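Local coordinates for protein carboxylesterase SOBER1 (Arabidopsis thaliana, PDB 6AVX) that hydrolyses carboxylic esters with short acyl chains, has phospholipase A2 activity, and restrains the hypersensitive response to the bacterial effector AvrBsT, at residues P41-C50 with M56-L65. The protein carries 1 engineered substitution. Residues are numbered along the deposited sequence; the frame is centred on the assembly and turned at random.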
# COMPACT_ATOMS: atom_id res chain seq x y z
N PRO A 41 -5.67 -8.38 6.96
CA PRO A 41 -5.56 -8.13 8.41
C PRO A 41 -6.35 -6.90 8.81
O PRO A 41 -6.79 -6.11 7.96
CB PRO A 41 -4.05 -7.91 8.61
CG PRO A 41 -3.61 -7.35 7.30
CD PRO A 41 -4.41 -8.11 6.27
N SER A 42 -6.51 -6.71 10.12
CA SER A 42 -7.20 -5.55 10.66
C SER A 42 -6.26 -4.76 11.56
O SER A 42 -5.60 -5.34 12.44
CB SER A 42 -8.43 -5.97 11.46
OG SER A 42 -9.41 -6.49 10.59
N ALA A 43 -6.21 -3.46 11.36
CA ALA A 43 -5.36 -2.61 12.16
C ALA A 43 -5.86 -2.57 13.61
O ALA A 43 -7.05 -2.73 13.87
CB ALA A 43 -5.36 -1.18 11.61
N PRO A 44 -4.98 -2.30 14.56
CA PRO A 44 -5.41 -2.11 15.95
C PRO A 44 -6.25 -0.87 16.10
O PRO A 44 -6.22 0.05 15.28
CB PRO A 44 -4.10 -1.95 16.73
CG PRO A 44 -3.02 -2.45 15.81
CD PRO A 44 -3.52 -2.11 14.43
N PHE A 45 -6.99 -0.83 17.21
CA PHE A 45 -7.71 0.36 17.64
C PHE A 45 -6.72 1.35 18.26
O PHE A 45 -6.18 1.11 19.35
CB PHE A 45 -8.80 -0.01 18.64
CG PHE A 45 -9.96 -0.70 18.00
CD1 PHE A 45 -10.90 0.04 17.29
CD2 PHE A 45 -10.10 -2.06 18.05
CE1 PHE A 45 -11.96 -0.57 16.66
CE2 PHE A 45 -11.19 -2.69 17.42
CZ PHE A 45 -12.10 -1.93 16.71
N ASN A 46 -6.50 2.47 17.58
CA ASN A 46 -5.58 3.50 18.03
C ASN A 46 -6.29 4.84 18.00
O ASN A 46 -7.21 5.06 17.19
CB ASN A 46 -4.38 3.61 17.08
CG ASN A 46 -3.48 2.41 17.13
OD1 ASN A 46 -2.87 2.10 18.15
ND2 ASN A 46 -3.35 1.71 16.02
N PRO A 47 -5.88 5.79 18.85
CA PRO A 47 -6.36 7.17 18.69
C PRO A 47 -5.83 7.76 17.39
O PRO A 47 -4.73 7.44 16.93
CB PRO A 47 -5.78 7.91 19.90
CG PRO A 47 -5.19 6.86 20.76
CD PRO A 47 -4.88 5.69 19.92
N VAL A 48 -6.64 8.61 16.77
CA VAL A 48 -6.29 9.21 15.49
C VAL A 48 -6.39 10.73 15.60
O VAL A 48 -7.48 11.28 15.85
CB VAL A 48 -7.17 8.67 14.34
CG1 VAL A 48 -6.79 9.33 13.03
CG2 VAL A 48 -7.03 7.17 14.25
N THR A 49 -5.26 11.40 15.38
CA THR A 49 -5.18 12.83 15.60
C THR A 49 -6.12 13.62 14.69
O THR A 49 -6.76 14.58 15.13
CB THR A 49 -3.72 13.26 15.43
OG1 THR A 49 -2.93 12.66 16.47
CG2 THR A 49 -3.57 14.76 15.49
N CYS A 50 -6.25 13.24 13.42
CA CYS A 50 -7.12 14.00 12.53
C CYS A 50 -8.58 13.87 12.94
O CYS A 50 -9.40 14.69 12.50
CB CYS A 50 -6.91 13.60 11.07
SG CYS A 50 -7.39 11.92 10.65
N MET A 56 -10.16 4.28 16.64
CA MET A 56 -10.71 3.51 15.53
C MET A 56 -9.59 2.64 15.00
O MET A 56 -8.43 2.82 15.35
CB MET A 56 -11.24 4.46 14.45
CG MET A 56 -10.19 5.42 13.91
SD MET A 56 -10.90 6.81 13.01
CE MET A 56 -11.77 7.65 14.34
N ARG A 57 -9.94 1.69 14.14
CA ARG A 57 -8.88 0.89 13.53
C ARG A 57 -8.04 1.81 12.67
O ARG A 57 -8.56 2.55 11.82
CB ARG A 57 -9.46 -0.22 12.69
CG ARG A 57 -10.18 -1.29 13.48
CD ARG A 57 -10.27 -2.59 12.68
NE ARG A 57 -11.02 -3.62 13.41
CZ ARG A 57 -10.53 -4.35 14.39
NH1 ARG A 57 -11.31 -5.23 15.01
NH2 ARG A 57 -9.27 -4.25 14.77
N SER A 58 -6.73 1.79 12.88
CA SER A 58 -5.83 2.72 12.20
C SER A 58 -4.43 2.12 12.20
O SER A 58 -3.91 1.76 13.26
CB SER A 58 -5.81 4.05 12.93
OG SER A 58 -4.89 4.91 12.32
N TRP A 59 -3.82 2.03 11.02
CA TRP A 59 -2.48 1.46 10.95
C TRP A 59 -1.44 2.32 11.64
O TRP A 59 -0.47 1.80 12.20
CB TRP A 59 -2.07 1.22 9.49
CG TRP A 59 -2.90 0.19 8.80
CD1 TRP A 59 -3.82 0.40 7.82
CD2 TRP A 59 -2.89 -1.22 9.06
NE1 TRP A 59 -4.39 -0.80 7.46
CE2 TRP A 59 -3.85 -1.80 8.21
CE3 TRP A 59 -2.19 -2.05 9.93
CZ2 TRP A 59 -4.12 -3.17 8.21
CZ3 TRP A 59 -2.46 -3.40 9.93
CH2 TRP A 59 -3.41 -3.94 9.07
N PHE A 60 -1.55 3.65 11.54
CA PHE A 60 -0.57 4.59 12.08
C PHE A 60 -1.27 5.94 12.16
O PHE A 60 -2.27 6.17 11.49
CB PHE A 60 0.70 4.63 11.22
CG PHE A 60 0.46 5.04 9.78
CD1 PHE A 60 0.34 6.38 9.45
CD2 PHE A 60 0.39 4.11 8.76
CE1 PHE A 60 0.12 6.77 8.12
CE2 PHE A 60 0.18 4.50 7.43
CZ PHE A 60 0.05 5.83 7.12
N ASP A 61 -0.76 6.84 12.98
CA ASP A 61 -1.48 8.08 13.21
C ASP A 61 -1.42 8.95 11.97
O ASP A 61 -0.40 9.02 11.28
CB ASP A 61 -0.92 8.82 14.41
CG ASP A 61 -1.86 9.89 14.93
OD1 ASP A 61 -3.07 9.86 14.62
OD2 ASP A 61 -1.35 10.75 15.68
N VAL A 62 -2.52 9.65 11.72
CA VAL A 62 -2.71 10.56 10.59
C VAL A 62 -2.99 11.93 11.20
O VAL A 62 -4.06 12.14 11.79
CB VAL A 62 -3.87 10.09 9.70
CG1 VAL A 62 -4.10 11.07 8.56
CG2 VAL A 62 -3.60 8.68 9.18
N PRO A 63 -2.06 12.88 11.13
CA PRO A 63 -2.27 14.16 11.82
C PRO A 63 -3.35 15.03 11.21
O PRO A 63 -4.04 15.74 11.95
CB PRO A 63 -0.90 14.85 11.74
CG PRO A 63 0.08 13.75 11.52
CD PRO A 63 -0.65 12.70 10.73
N GLU A 64 -3.52 14.99 9.89
CA GLU A 64 -4.27 16.03 9.21
C GLU A 64 -4.90 15.47 7.96
O GLU A 64 -4.36 14.58 7.30
CB GLU A 64 -3.37 17.19 8.76
CG GLU A 64 -3.15 18.26 9.80
CD GLU A 64 -2.75 19.59 9.17
OE1 GLU A 64 -2.70 19.68 7.92
OE2 GLU A 64 -2.49 20.55 9.93
N LEU A 65 -6.03 16.05 7.61
CA LEU A 65 -6.62 15.84 6.31
C LEU A 65 -6.86 17.21 5.68
O LEU A 65 -7.11 18.20 6.38
CB LEU A 65 -7.91 15.04 6.44
CG LEU A 65 -7.78 13.70 7.19
CD1 LEU A 65 -9.14 13.17 7.60
CD2 LEU A 65 -7.02 12.65 6.40
O HOH W 1 -3.61 5.96 14.57
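Arg57 and Phe45 face each other as a non-hydrogen-bonded pair in the antiparallel beta hairpin of strands 45-48 and 54-57, a two-stranded sheet separate from the parallel sheet of this alpha/beta hydrolase. Extended from CG to NE, the Arg57 chain runs across one face of the Phe45 ring, with CG 4.0 Å from the ring centroid. Phe45 CE2 lies over one face of the guanidinium and Ser42 CB over the opposite face, both toward its rim; the ring and guanidinium planes are 41° apart. Within the guanidinium plane, NH2 donates to Ala43 O at 2.8 Å, which, with the contacts on its two faces, limits the group's rotation. On the neighbouring pair, Asn46 N donates to Met56 O and Met56 N to Asn46 O.

Ala43 points its methyl onto Trp59, a CH-pi contact with CB over the six-membered ring, 3.6 Å from the centroid. The CB of Trp59 points away from residues 41-50, but with CG anti to the carbonyl carbon (chi1 -65°) the indole returns to them, and Pro41 CG meets CH2. The indole NE1 bonds His12 O, and Gln109, next to the probable nucleophile Ser108, holds Trp59 N and Ser58 OG, tying the chain just after the hairpin to the probable nucleophile elbow.

Farther along, Cys50 SG rests 3.7 Å from Leu65 CD1, while Cys50 N donates to Val62 O. Asp61 grips Thr49 with the syn lone pair of each carboxylate oxygen: OD1 accepts from Thr49 N at 2.8 Å and OD2 from Thr49 OG1 at 2.6 Å.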